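Local coordinates for chitin oligosaccahride binding protein NagB1 (Paenibacillus sp. FPU-7, PDB 7EHP) that binds chitin oligosaccharides, N,N'-diacetylchitobiose and N,N',N''-triacetylchitotriose, and probably delivers them to a membrane transporter as an extracellular solute-binding protein, at residues G121-K126 against Y230-G235; L132-P137 against M144-K149; P157-S162 against A238-G243; E260-F265 against H335-E340. All blocks are in the same frame, centred on the assembly; numbering follows the deposited sequence.

Contact 1: residues G121-K126 against Y230-G235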
loop_
_atom_site.group_PDB
_atom_site.type_symbol
_atom_site.label_atom_id
_atom_site.label_comp_id
_atom_site.label_asym_id
_atom_site.label_seq_id
_atom_site.Cartn_x
_atom_site.Cartn_y
_atom_site.Cartn_z
ATOM N N GLY A 121 7.110 -6.018 1.326
ATOM C CA GLY A 121 8.369 -6.734 1.293
ATOM C C GLY A 121 8.273 -7.844 0.277
ATOM O O GLY A 121 7.473 -7.757 -0.658
ATOM N N VAL A 122 9.046 -8.904 0.470
ATOM C CA VAL A 122 9.213 -9.941 -0.534
ATOM C C VAL A 122 8.440 -11.166 -0.082
ATOM O O VAL A 122 8.782 -11.789 0.931
ATOM C CB VAL A 122 10.694 -10.267 -0.759
ATOM C CG1 VAL A 122 10.856 -11.260 -1.900
ATOM C CG2 VAL A 122 11.472 -8.975 -1.020
ATOM N N PHE A 123 7.384 -11.499 -0.826
ATOM C CA PHE A 123 6.799 -12.824 -0.747
ATOM C C PHE A 123 7.715 -13.822 -1.440
ATOM O O PHE A 123 8.326 -13.514 -2.470
ATOM C CB PHE A 123 5.415 -12.841 -1.401
ATOM C CG PHE A 123 4.364 -12.047 -0.638
ATOM C CD1 PHE A 123 4.319 -10.664 -0.739
ATOM C CD2 PHE A 123 3.426 -12.686 0.161
ATOM C CE1 PHE A 123 3.380 -9.924 -0.054
ATOM C CE2 PHE A 123 2.466 -11.946 0.852
ATOM C CZ PHE A 123 2.450 -10.562 0.727
ATOM N N TYR A 124 7.805 -15.039 -0.907
ATOM C CA TYR A 124 8.628 -16.013 -1.611
ATOM C C TYR A 124 8.022 -17.405 -1.503
ATOM O O TYR A 124 7.177 -17.686 -0.648
ATOM C CB TYR A 124 10.080 -15.988 -1.102
ATOM C CG TYR A 124 10.306 -16.636 0.248
ATOM C CD1 TYR A 124 9.829 -16.038 1.433
ATOM C CD2 TYR A 124 11.024 -17.827 0.346
ATOM C CE1 TYR A 124 10.048 -16.633 2.662
ATOM C CE2 TYR A 124 11.251 -18.427 1.569
ATOM C CZ TYR A 124 10.765 -17.832 2.718
ATOM O OH TYR A 124 11.012 -18.443 3.921
ATOM N N ASN A 125 8.453 -18.270 -2.414
ATOM C CA ASN A 125 7.981 -19.645 -2.477
ATOM C C ASN A 125 9.026 -20.534 -1.800
ATOM O O ASN A 125 10.122 -20.742 -2.336
ATOM C CB ASN A 125 7.729 -20.047 -3.928
ATOM C CG ASN A 125 7.197 -21.458 -4.064
ATOM O OD1 ASN A 125 7.514 -22.327 -3.256
ATOM N ND2 ASN A 125 6.372 -21.693 -5.094
ATOM N N LYS A 126 8.669 -21.068 -0.628
ATOM C CA LYS A 126 9.583 -21.910 0.142
ATOM C C LYS A 126 9.975 -23.168 -0.621
ATOM O O LYS A 126 11.089 -23.681 -0.442
ATOM C CB LYS A 126 8.933 -22.290 1.478
ATOM C CG LYS A 126 8.853 -21.179 2.535
ATOM C CD LYS A 126 7.787 -21.537 3.581
ATOM C CE LYS A 126 8.120 -21.004 4.957
ATOM N NZ LYS A 126 8.499 -19.580 4.921
ATOM N N TYR A 230 -0.845 -13.422 -9.954
ATOM C CA TYR A 230 -1.051 -14.694 -10.635
ATOM C C TYR A 230 0.269 -15.447 -10.762
ATOM O O TYR A 230 0.367 -16.619 -10.374
ATOM C CB TYR A 230 -1.656 -14.479 -12.021
ATOM C CG TYR A 230 -2.965 -13.725 -12.117
ATOM C CD1 TYR A 230 -3.878 -13.673 -11.059
ATOM C CD2 TYR A 230 -3.304 -13.086 -13.309
ATOM C CE1 TYR A 230 -5.106 -12.970 -11.204
ATOM C CE2 TYR A 230 -4.498 -12.385 -13.454
ATOM C CZ TYR A 230 -5.392 -12.327 -12.417
ATOM O OH TYR A 230 -6.554 -11.627 -12.633
ATOM N N ALA A 231 1.304 -14.778 -11.295
ATOM C CA ALA A 231 2.569 -15.458 -11.570
ATOM C C ALA A 231 3.137 -16.072 -10.308
ATOM O O ALA A 231 3.561 -17.233 -10.307
ATOM C CB ALA A 231 3.583 -14.493 -12.193
ATOM N N PHE A 232 3.129 -15.310 -9.208
ATOM C CA PHE A 232 3.650 -15.836 -7.954
ATOM C C PHE A 232 2.799 -16.990 -7.430
ATOM O O PHE A 232 3.324 -18.042 -7.044
ATOM C CB PHE A 232 3.740 -14.723 -6.916
ATOM C CG PHE A 232 4.297 -15.180 -5.609
ATOM C CD1 PHE A 232 5.628 -15.598 -5.521
ATOM C CD2 PHE A 232 3.495 -15.224 -4.475
ATOM C CE1 PHE A 232 6.156 -16.037 -4.322
ATOM C CE2 PHE A 232 4.002 -15.667 -3.269
ATOM C CZ PHE A 232 5.350 -16.072 -3.187
ATOM N N ARG A 233 1.477 -16.810 -7.368
ATOM C CA ARG A 233 0.674 -17.852 -6.738
ATOM C C ARG A 233 0.581 -19.106 -7.604
ATOM O O ARG A 233 0.335 -20.199 -7.079
ATOM C CB ARG A 233 -0.719 -17.315 -6.386
ATOM C CG ARG A 233 -1.785 -17.493 -7.446
ATOM C CD ARG A 233 -3.086 -16.792 -7.021
ATOM N NE ARG A 233 -4.060 -16.773 -8.109
ATOM C CZ ARG A 233 -5.024 -15.870 -8.240
ATOM N NH1 ARG A 233 -5.155 -14.885 -7.353
ATOM N NH2 ARG A 233 -5.849 -15.945 -9.271
ATOM N N GLU A 234 0.794 -18.983 -8.907
ATOM C CA GLU A 234 0.817 -20.142 -9.785
ATOM C C GLU A 234 2.210 -20.772 -9.887
ATOM O O GLU A 234 2.417 -21.655 -10.721
ATOM C CB GLU A 234 0.282 -19.757 -11.173
ATOM C CG GLU A 234 -1.239 -19.507 -11.190
ATOM C CD GLU A 234 -1.753 -18.704 -12.406
ATOM O OE1 GLU A 234 -1.010 -18.506 -13.404
ATOM O OE2 GLU A 234 -2.927 -18.267 -12.361
ATOM N N GLY A 235 3.155 -20.351 -9.054
ATOM C CA GLY A 235 4.441 -21.019 -8.965
ATOM C C GLY A 235 5.426 -20.725 -10.071
ATOM O O GLY A 235 6.405 -21.466 -10.226
HETATM O O HOH W 1 5.805 -19.242 -6.776
#
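Phe232 reaches strand 109-125 with CG anti to its backbone N (chi1 -179°), while in Phe123 CG stands anti to the carbonyl carbon (chi1 -69°). The Phe232 torsion sends CG out from helix 225-233. The Phe123 ring leads away; Phe123 CB makes the contact, 3.7 Å from Phe232 CE2. The outer edge of the Phe232 ring meets the strand backbone. Its CZ lies 3.4 Å from Tyr124 C, which sits near the ring plane. Phe232 CE1 is 3.7 Å from Asn125 N. The ring is buried, and Met240 and Ile262 from two neighbouring strands also touch it. An alanine in place of Phe232 would probably open a gap beside the Tyr124 backbone and leave Phe123 CB without this neighbour. A water adds a polar link. It accepts from Asn125 ND2 at 3.0 Å and donates to Phe232 O at 2.8 Å. Asn125 OD1 takes the N-H of Ile128, as the N-cap of helix 126-132. Gly235, with positive phi, ends helix 225-233: its N bonds to Phe232 O, and Arg236 N bonds to Ala231 O. The contact thus joins a helix N-cap at a strand's end to a Schellman motif.

Contact 2: residues L132-P137 against M144-K149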
loop_
_atom_site.group_PDB
_atom_site.type_symbol
_atom_site.label_atom_id
_atom_site.label_comp_id
_atom_site.label_asym_id
_atom_site.label_seq_id
_atom_site.Cartn_x
_atom_site.Cartn_y
_atom_site.Cartn_z
ATOM N N LEU A 132 16.033 -24.777 -5.460
ATOM C CA LEU A 132 17.257 -24.089 -5.838
ATOM C C LEU A 132 18.358 -24.221 -4.797
ATOM O O LEU A 132 19.489 -23.803 -5.071
ATOM C CB LEU A 132 16.980 -22.600 -6.064
ATOM C CG LEU A 132 15.750 -22.219 -6.875
ATOM C CD1 LEU A 132 15.496 -20.714 -6.783
ATOM C CD2 LEU A 132 15.940 -22.658 -8.301
ATOM N N ASN A 133 18.047 -24.758 -3.613
ATOM C CA ASN A 133 19.001 -24.905 -2.513
ATOM C C ASN A 133 19.581 -23.550 -2.112
ATOM O O ASN A 133 20.796 -23.346 -2.086
ATOM C CB ASN A 133 20.116 -25.903 -2.870
ATOM C CG ASN A 133 20.882 -26.391 -1.650
ATOM O OD1 ASN A 133 22.102 -26.563 -1.695
ATOM N ND2 ASN A 133 20.167 -26.609 -0.547
ATOM N N VAL A 134 18.679 -22.615 -1.803
ATOM C CA VAL A 134 19.042 -21.287 -1.315
ATOM C C VAL A 134 18.252 -20.978 -0.050
ATOM O O VAL A 134 17.086 -21.374 0.076
ATOM C CB VAL A 134 18.794 -20.195 -2.377
ATOM C CG1 VAL A 134 19.824 -20.289 -3.516
ATOM C CG2 VAL A 134 17.363 -20.293 -2.909
ATOM N N ASP A 135 18.891 -20.258 0.880
ATOM C CA ASP A 135 18.250 -19.719 2.067
ATOM C C ASP A 135 17.616 -18.374 1.744
ATOM O O ASP A 135 17.772 -17.828 0.649
ATOM C CB ASP A 135 19.252 -19.528 3.211
ATOM C CG ASP A 135 19.982 -20.795 3.582
ATOM O OD1 ASP A 135 19.459 -21.899 3.321
ATOM O OD2 ASP A 135 21.085 -20.672 4.157
ATOM N N VAL A 136 16.924 -17.815 2.735
ATOM C CA VAL A 136 16.370 -16.464 2.596
ATOM C C VAL A 136 17.514 -15.471 2.453
ATOM O O VAL A 136 18.454 -15.493 3.274
ATOM C CB VAL A 136 15.477 -16.121 3.806
ATOM C CG1 VAL A 136 15.221 -14.617 3.901
ATOM C CG2 VAL A 136 14.169 -16.885 3.697
ATOM N N PRO A 137 17.501 -14.586 1.451
ATOM C CA PRO A 137 18.638 -13.677 1.246
ATOM C C PRO A 137 18.532 -12.491 2.186
ATOM O O PRO A 137 17.514 -11.796 2.226
ATOM C CB PRO A 137 18.483 -13.249 -0.220
ATOM C CG PRO A 137 16.955 -13.222 -0.388
ATOM C CD PRO A 137 16.502 -14.464 0.365
ATOM N N MET A 144 21.265 -11.509 -5.295
ATOM C CA MET A 144 21.760 -11.732 -6.648
ATOM C C MET A 144 21.938 -13.222 -6.925
ATOM O O MET A 144 21.578 -13.715 -7.998
ATOM C CB MET A 144 23.084 -10.991 -6.815
ATOM C CG MET A 144 22.997 -9.460 -6.798
ATOM S SD MET A 144 21.628 -8.723 -7.711
ATOM C CE MET A 144 22.305 -8.876 -9.317
ATOM N N ASP A 145 22.485 -13.956 -5.955
ATOM C CA ASP A 145 22.654 -15.403 -6.092
ATOM C C ASP A 145 21.304 -16.111 -6.224
ATOM O O ASP A 145 21.114 -16.963 -7.102
ATOM C CB ASP A 145 23.438 -15.917 -4.878
ATOM C CG ASP A 145 23.679 -17.399 -4.918
ATOM O OD1 ASP A 145 24.338 -17.877 -5.870
ATOM O OD2 ASP A 145 23.191 -18.088 -3.989
ATOM N N VAL A 146 20.349 -15.761 -5.355
ATOM C CA VAL A 146 19.014 -16.358 -5.402
ATOM C C VAL A 146 18.373 -16.098 -6.757
ATOM O O VAL A 146 17.857 -17.015 -7.408
ATOM C CB VAL A 146 18.148 -15.804 -4.256
ATOM C CG1 VAL A 146 16.665 -16.131 -4.472
ATOM C CG2 VAL A 146 18.639 -16.341 -2.929
ATOM N N ALA A 147 18.428 -14.841 -7.212
ATOM C CA ALA A 147 17.801 -14.458 -8.472
ATOM C C ALA A 147 18.455 -15.155 -9.659
ATOM O O ALA A 147 17.759 -15.624 -10.576
ATOM C CB ALA A 147 17.871 -12.938 -8.631
ATOM N N ALA A 148 19.794 -15.223 -9.663
ATOM C CA ALA A 148 20.518 -15.905 -10.740
ATOM C C ALA A 148 20.176 -17.393 -10.800
ATOM O O ALA A 148 19.972 -17.945 -11.888
ATOM C CB ALA A 148 22.022 -15.717 -10.559
ATOM N N LYS A 149 20.110 -18.059 -9.643
ATOM C CA LYS A 149 19.729 -19.472 -9.615
ATOM C C LYS A 149 18.270 -19.662 -10.004
ATOM O O LYS A 149 17.938 -20.596 -10.745
ATOM C CB LYS A 149 19.990 -20.061 -8.227
ATOM C CG LYS A 149 21.464 -20.040 -7.822
ATOM C CD LYS A 149 21.754 -20.906 -6.616
ATOM C CE LYS A 149 23.263 -21.011 -6.399
ATOM N NZ LYS A 149 23.604 -21.142 -4.959
HETATM O O HOH W 2 22.256 -23.367 -4.395
#
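Val134 and Val146 form the centre of this contact, with Val134 CB 3.9 Å from Val146 CG2. The same methyl is 4.1 Å from Pro137 CB, so one branch of Val146 serves two loop residues. Val146 CG1 stands anti to its backbone N (chi1 166°), and CG2 beside that N faces the loop. On the outer side Val134 CG1 lies 3.7 Å from Lys149 CD. The two side chains run antiparallel past one another. Leu132 CD2 packs on the helix backbone, 3.8 Å from Lys149 O. The next shell is polar. Lys149 NZ makes a 3.2 Å salt bridge to the syn lone pair of Asp145 OD2, one turn back in the helix. A water accepts from Lys149 NZ and donates to Asn133 O, both at 2.7 Å. An alanine at Lys149 would probably leave Asp145 without its charged mate, break the water link to the loop and uncover Val134 CG1. Behind the apolar centre, Phe129 of helix 126-132 touches Val134, Pro137 and Val146. Asn133 has positive phi. The arrangement is a helix-to-helix connection in which a Schellman motif ends helix 126-132 and the following loop packs along helix 140-152.

Contact 3: residues P157-S162 against A238-G243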
loop_
_atom_site.group_PDB
_atom_site.type_symbol
_atom_site.label_atom_id
_atom_site.label_comp_id
_atom_site.label_asym_id
_atom_site.label_seq_id
_atom_site.Cartn_x
_atom_site.Cartn_y
_atom_site.Cartn_z
ATOM N N PRO A 157 12.608 -14.480 -11.287
ATOM C CA PRO A 157 13.036 -14.129 -9.926
ATOM C C PRO A 157 11.977 -13.320 -9.172
ATOM O O PRO A 157 11.538 -13.731 -8.092
ATOM C CB PRO A 157 14.311 -13.321 -10.166
ATOM C CG PRO A 157 14.851 -13.945 -11.448
ATOM C CD PRO A 157 13.598 -14.047 -12.286
ATOM N N PHE A 158 11.559 -12.180 -9.721
ATOM C CA PHE A 158 10.553 -11.325 -9.096
ATOM C C PHE A 158 9.359 -11.235 -10.036
ATOM O O PHE A 158 9.448 -10.584 -11.084
ATOM C CB PHE A 158 11.086 -9.909 -8.817
ATOM C CG PHE A 158 11.979 -9.797 -7.617
ATOM C CD1 PHE A 158 11.449 -9.751 -6.344
ATOM C CD2 PHE A 158 13.358 -9.665 -7.774
ATOM C CE1 PHE A 158 12.278 -9.644 -5.234
ATOM C CE2 PHE A 158 14.197 -9.533 -6.671
ATOM C CZ PHE A 158 13.657 -9.523 -5.400
ATOM N N ALA A 159 8.245 -11.877 -9.668
ATOM C CA ALA A 159 6.979 -11.597 -10.339
ATOM C C ALA A 159 6.711 -10.100 -10.271
ATOM O O ALA A 159 6.872 -9.482 -9.212
ATOM C CB ALA A 159 5.832 -12.371 -9.670
ATOM N N PHE A 160 6.300 -9.514 -11.400
ATOM C CA PHE A 160 6.329 -8.055 -11.517
ATOM C C PHE A 160 5.445 -7.601 -12.677
ATOM O O PHE A 160 5.563 -8.101 -13.794
ATOM C CB PHE A 160 7.795 -7.573 -11.689
ATOM C CG PHE A 160 7.949 -6.083 -11.823
ATOM C CD1 PHE A 160 7.574 -5.234 -10.791
ATOM C CD2 PHE A 160 8.514 -5.529 -12.959
ATOM C CE1 PHE A 160 7.725 -3.859 -10.901
ATOM C CE2 PHE A 160 8.669 -4.150 -13.081
ATOM C CZ PHE A 160 8.269 -3.312 -12.042
ATOM N N ALA A 161 4.547 -6.665 -12.403
ATOM C CA ALA A 161 3.661 -6.134 -13.429
ATOM C C ALA A 161 3.609 -4.625 -13.263
ATOM O O ALA A 161 3.392 -4.146 -12.150
ATOM C CB ALA A 161 2.269 -6.759 -13.301
ATOM N N SER A 162 3.817 -3.870 -14.350
ATOM C CA SER A 162 3.984 -2.423 -14.242
ATOM C C SER A 162 3.079 -1.608 -15.169
ATOM O O SER A 162 3.305 -0.405 -15.319
ATOM C CB SER A 162 5.441 -2.030 -14.500
ATOM O OG SER A 162 5.816 -2.415 -15.817
ATOM N N ALA A 238 9.847 -17.050 -8.185
ATOM C CA ALA A 238 10.372 -17.391 -6.865
ATOM C C ALA A 238 9.975 -16.364 -5.811
ATOM O O ALA A 238 9.841 -16.704 -4.628
ATOM C CB ALA A 238 11.900 -17.523 -6.935
ATOM N N MET A 239 9.813 -15.107 -6.210
ATOM C CA MET A 239 9.584 -14.014 -5.279
ATOM C C MET A 239 8.621 -13.029 -5.923
ATOM O O MET A 239 8.383 -13.051 -7.139
ATOM C CB MET A 239 10.894 -13.292 -4.905
ATOM C CG MET A 239 11.988 -14.189 -4.330
ATOM S SD MET A 239 13.512 -13.256 -4.026
ATOM C CE MET A 239 14.168 -13.302 -5.700
ATOM N N MET A 240 8.085 -12.145 -5.086
ATOM C CA MET A 240 7.220 -11.050 -5.515
ATOM C C MET A 240 7.278 -9.980 -4.443
ATOM O O MET A 240 6.897 -10.253 -3.301
ATOM C CB MET A 240 5.778 -11.522 -5.681
ATOM C CG MET A 240 4.803 -10.393 -5.971
ATOM S SD MET A 240 3.156 -11.040 -6.277
ATOM C CE MET A 240 2.582 -11.305 -4.588
ATOM N N PHE A 241 7.711 -8.770 -4.801
ATOM C CA PHE A 241 7.635 -7.652 -3.867
ATOM C C PHE A 241 6.218 -7.084 -3.906
ATOM O O PHE A 241 5.719 -6.717 -4.975
ATOM C CB PHE A 241 8.668 -6.572 -4.219
ATOM C CG PHE A 241 8.835 -5.510 -3.165
ATOM C CD1 PHE A 241 7.896 -4.509 -3.016
ATOM C CD2 PHE A 241 9.945 -5.508 -2.323
ATOM C CE1 PHE A 241 8.043 -3.528 -2.033
ATOM C CE2 PHE A 241 10.101 -4.515 -1.330
ATOM C CZ PHE A 241 9.143 -3.533 -1.189
ATOM N N ASP A 242 5.577 -6.989 -2.744
ATOM C CA ASP A 242 4.176 -6.580 -2.689
ATOM C C ASP A 242 3.828 -6.164 -1.264
ATOM O O ASP A 242 4.621 -6.323 -0.330
ATOM C CB ASP A 242 3.254 -7.715 -3.171
ATOM C CG ASP A 242 1.999 -7.204 -3.850
ATOM O OD1 ASP A 242 1.633 -6.032 -3.607
ATOM O OD2 ASP A 242 1.384 -7.972 -4.634
ATOM N N GLY A 243 2.632 -5.628 -1.111
ATOM C CA GLY A 243 2.127 -5.285 0.197
ATOM C C GLY A 243 1.422 -6.442 0.864
ATOM O O GLY A 243 0.974 -7.378 0.204
HETATM O O HOH W 3 8.265 -8.079 -7.602
#
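Met239 O accepts from Ala159 N at 2.8 Å, with an N-H...O angle of 153°. This bond belongs to a short parallel pairing between strands 156-159 and 237-243. The carbonyl also receives a CA-H...O contact from Phe158, whose CA lies 3.4 Å away from Met239 O. A weak bond from Met239 N to Pro157 O, bent at 122°, precedes it. Beyond the pairing a water bridges the diverging chains. It donates to Ala159 O and accepts from Phe241 N at 2.9 Å. Phe158 and Met239 project on one face of the sheet, where Val122 of the adjoining strand touches both. Ala159 and Met240 occupy the other face, with their CB atoms 4.1 Å apart. Helix 225-233 lies on that side, where Ala231 meets Ala159. Every residue in the contact is buried. The Met239 chain is extended as far as SD and bends only at its last torsion (chi3 -82°), so CE turns over the Phe158 ring. This is a Met-aromatic contact. SD stands oblique to the ring, 4.4 Å from its centroid, whereas CE lies over one face, 4.0 Å from the centroid and offset toward the rim.

Contact 4: residues E260-F265 against H335-E340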
loop_
_atom_site.group_PDB
_atom_site.type_symbol
_atom_site.label_atom_id
_atom_site.label_comp_id
_atom_site.label_asym_id
_atom_site.label_seq_id
_atom_site.Cartn_x
_atom_site.Cartn_y
_atom_site.Cartn_z
ATOM N N GLU A 260 0.769 -23.360 1.317
ATOM C CA GLU A 260 1.467 -23.457 2.597
ATOM C C GLU A 260 2.950 -23.122 2.492
ATOM O O GLU A 260 3.560 -22.695 3.480
ATOM C CB GLU A 260 1.296 -24.854 3.201
ATOM C CG GLU A 260 1.575 -24.952 4.709
ATOM C CD GLU A 260 0.734 -24.009 5.583
ATOM O OE1 GLU A 260 1.067 -23.884 6.787
ATOM O OE2 GLU A 260 -0.264 -23.420 5.094
ATOM N N ASP A 261 3.564 -23.311 1.332
ATOM C CA ASP A 261 4.970 -22.961 1.217
ATOM C C ASP A 261 5.177 -21.526 0.724
ATOM O O ASP A 261 6.222 -21.220 0.126
ATOM C CB ASP A 261 5.697 -24.001 0.354
ATOM C CG ASP A 261 4.952 -24.340 -0.916
ATOM O OD1 ASP A 261 4.436 -23.411 -1.558
ATOM O OD2 ASP A 261 4.844 -25.544 -1.249
ATOM N N ILE A 262 4.214 -20.623 0.993
ATOM C CA ILE A 262 4.384 -19.193 0.731
ATOM C C ILE A 262 4.925 -18.527 1.988
ATOM O O ILE A 262 4.362 -18.694 3.078
ATOM C CB ILE A 262 3.063 -18.538 0.296
ATOM C CG1 ILE A 262 2.768 -18.833 -1.168
ATOM C CG2 ILE A 262 3.162 -17.017 0.463
ATOM C CD1 ILE A 262 1.385 -18.399 -1.622
ATOM N N GLY A 263 6.007 -17.763 1.841
ATOM C CA GLY A 263 6.578 -17.018 2.948
ATOM C C GLY A 263 6.803 -15.546 2.645
ATOM O O GLY A 263 6.379 -15.041 1.604
ATOM N N PHE A 264 7.498 -14.850 3.533
ATOM C CA PHE A 264 7.658 -13.406 3.411
ATOM C C PHE A 264 8.917 -13.018 4.165
ATOM O O PHE A 264 9.128 -13.494 5.284
ATOM C CB PHE A 264 6.431 -12.675 3.982
ATOM C CG PHE A 264 6.525 -11.168 3.951
ATOM C CD1 PHE A 264 7.194 -10.472 4.945
ATOM C CD2 PHE A 264 5.902 -10.446 2.944
ATOM C CE1 PHE A 264 7.274 -9.088 4.911
ATOM C CE2 PHE A 264 5.984 -9.069 2.893
ATOM C CZ PHE A 264 6.659 -8.381 3.886
ATOM N N PHE A 265 9.750 -12.162 3.570
ATOM C CA PHE A 265 10.877 -11.600 4.303
ATOM C C PHE A 265 11.073 -10.136 3.932
ATOM O O PHE A 265 10.709 -9.694 2.841
ATOM C CB PHE A 265 12.177 -12.403 4.078
ATOM C CG PHE A 265 12.574 -12.562 2.632
ATOM C CD1 PHE A 265 13.312 -11.587 1.986
ATOM C CD2 PHE A 265 12.231 -13.703 1.931
ATOM C CE1 PHE A 265 13.681 -11.735 0.652
ATOM C CE2 PHE A 265 12.595 -13.859 0.601
ATOM C CZ PHE A 265 13.324 -12.874 -0.037
ATOM N N HIS A 335 -2.070 -18.007 9.390
ATOM C CA HIS A 335 -1.139 -18.571 8.428
ATOM C C HIS A 335 0.312 -18.199 8.759
ATOM O O HIS A 335 0.581 -17.118 9.303
ATOM C CB HIS A 335 -1.537 -18.076 7.039
ATOM C CG HIS A 335 -0.781 -18.715 5.924
ATOM N ND1 HIS A 335 -1.384 -19.532 4.994
ATOM C CD2 HIS A 335 0.517 -18.608 5.547
ATOM C CE1 HIS A 335 -0.476 -19.951 4.130
ATOM N NE2 HIS A 335 0.684 -19.397 4.438
ATOM N N PRO A 336 1.267 -19.098 8.471
ATOM C CA PRO A 336 2.689 -18.755 8.644
ATOM C C PRO A 336 3.104 -17.442 8.000
ATOM O O PRO A 336 3.838 -16.666 8.624
ATOM C CB PRO A 336 3.395 -19.949 7.987
ATOM C CG PRO A 336 2.468 -21.076 8.247
ATOM C CD PRO A 336 1.110 -20.494 8.014
ATOM N N VAL A 337 2.668 -17.178 6.761
ATOM C CA VAL A 337 3.055 -15.941 6.086
ATOM C C VAL A 337 2.647 -14.746 6.921
ATOM O O VAL A 337 3.302 -13.699 6.883
ATOM C CB VAL A 337 2.445 -15.854 4.672
ATOM C CG1 VAL A 337 0.968 -15.475 4.741
ATOM C CG2 VAL A 337 3.212 -14.844 3.830
ATOM N N ILE A 338 1.581 -14.891 7.713
ATOM C CA ILE A 338 1.130 -13.797 8.557
ATOM C C ILE A 338 2.045 -13.630 9.761
ATOM O O ILE A 338 2.375 -12.500 10.132
ATOM C CB ILE A 338 -0.336 -14.006 8.983
ATOM C CG1 ILE A 338 -1.253 -14.140 7.761
ATOM C CG2 ILE A 338 -0.796 -12.846 9.864
ATOM C CD1 ILE A 338 -1.214 -12.974 6.801
ATOM N N ARG A 339 2.461 -14.737 10.403
ATOM C CA ARG A 339 3.467 -14.613 11.457
ATOM C C ARG A 339 4.709 -13.944 10.892
ATOM O O ARG A 339 5.272 -13.019 11.497
ATOM C CB ARG A 339 3.899 -15.966 12.046
ATOM C CG ARG A 339 3.093 -16.689 13.149
ATOM C CD ARG A 339 3.286 -15.971 14.509
ATOM N NE ARG A 339 3.190 -16.818 15.708
ATOM C CZ ARG A 339 2.061 -17.140 16.329
ATOM N NH1 ARG A 339 2.078 -17.903 17.427
ATOM N NH2 ARG A 339 0.904 -16.810 15.779
ATOM N N GLU A 340 5.154 -14.423 9.727
ATOM C CA GLU A 340 6.377 -13.923 9.115
ATOM C C GLU A 340 6.271 -12.435 8.800
ATOM O O GLU A 340 7.264 -11.713 8.900
ATOM C CB GLU A 340 6.697 -14.747 7.865
ATOM C CG GLU A 340 7.165 -16.158 8.192
ATOM C CD GLU A 340 7.480 -16.999 6.965
ATOM O OE1 GLU A 340 7.721 -16.431 5.880
ATOM O OE2 GLU A 340 7.497 -18.243 7.087
#
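Glu340 OE1 accepts from Phe264 N at 2.8 Å and marks the tight part of this contact. The donor lies nearly in line with the C-O bond, and the N-H...O angle is 149°. The Glu340 chain runs extended beyond CG (chi2 180°), which carries its carboxylate from the helix to the strand. OE1 also lies 3.2 Å from Gly263 CA, where a CB would probably clash with it. The other oxygen, OE2, forms a salt bridge with Lys126, and the carboxylate is thus held through both oxygens. Beside it, Val337 CG2 makes the apolar contact. It lies 4.0 Å from Ile262 CG2 and 3.9 Å from Phe264 CB. The Ile262 and Val337 side chains run alongside each other in the same direction. The outer end is looser and Glu260 there is exposed. Glu260 OE1 is 3.5 Å from Pro336 CG, and its OE2 is 3.6 Å from His335 CE1. The Glu260 carboxylate would tend to favour a protonated His335, though its charge is not seen. His335 is the helix N-cap. Strand 262-265 and helix segment 336-340 run almost parallel, 4° apart and 7.0 Å between axes: a helix packed along a sheet strand, as in the alpha/beta lobes of periplasmic-binding-protein folds.

Overall arrangement
Contacts 1, 3 and 4 reach one mixed sheet, in which strand 109-125 lies between strands 237-243 and 262-265. Contacts 1 and 3 are buried, with centres about 7 Å apart. Contact 3 joins strand to strand through backbone bonds, whereas contact 1 sets an aromatic ring and a water between helix and strand. Contact 4 is partly buried and adds a carboxylate-to-backbone bond. The Tyr124 ring of contact 1 packs on Phe264 and Phe265 of its strand. Contact 2 lies farthest from the chain's centre, about 26 Å, and joins loop to helix with valines inside and an ion pair outside. Phe265 of 260-265 packs against its Val136 and Pro137.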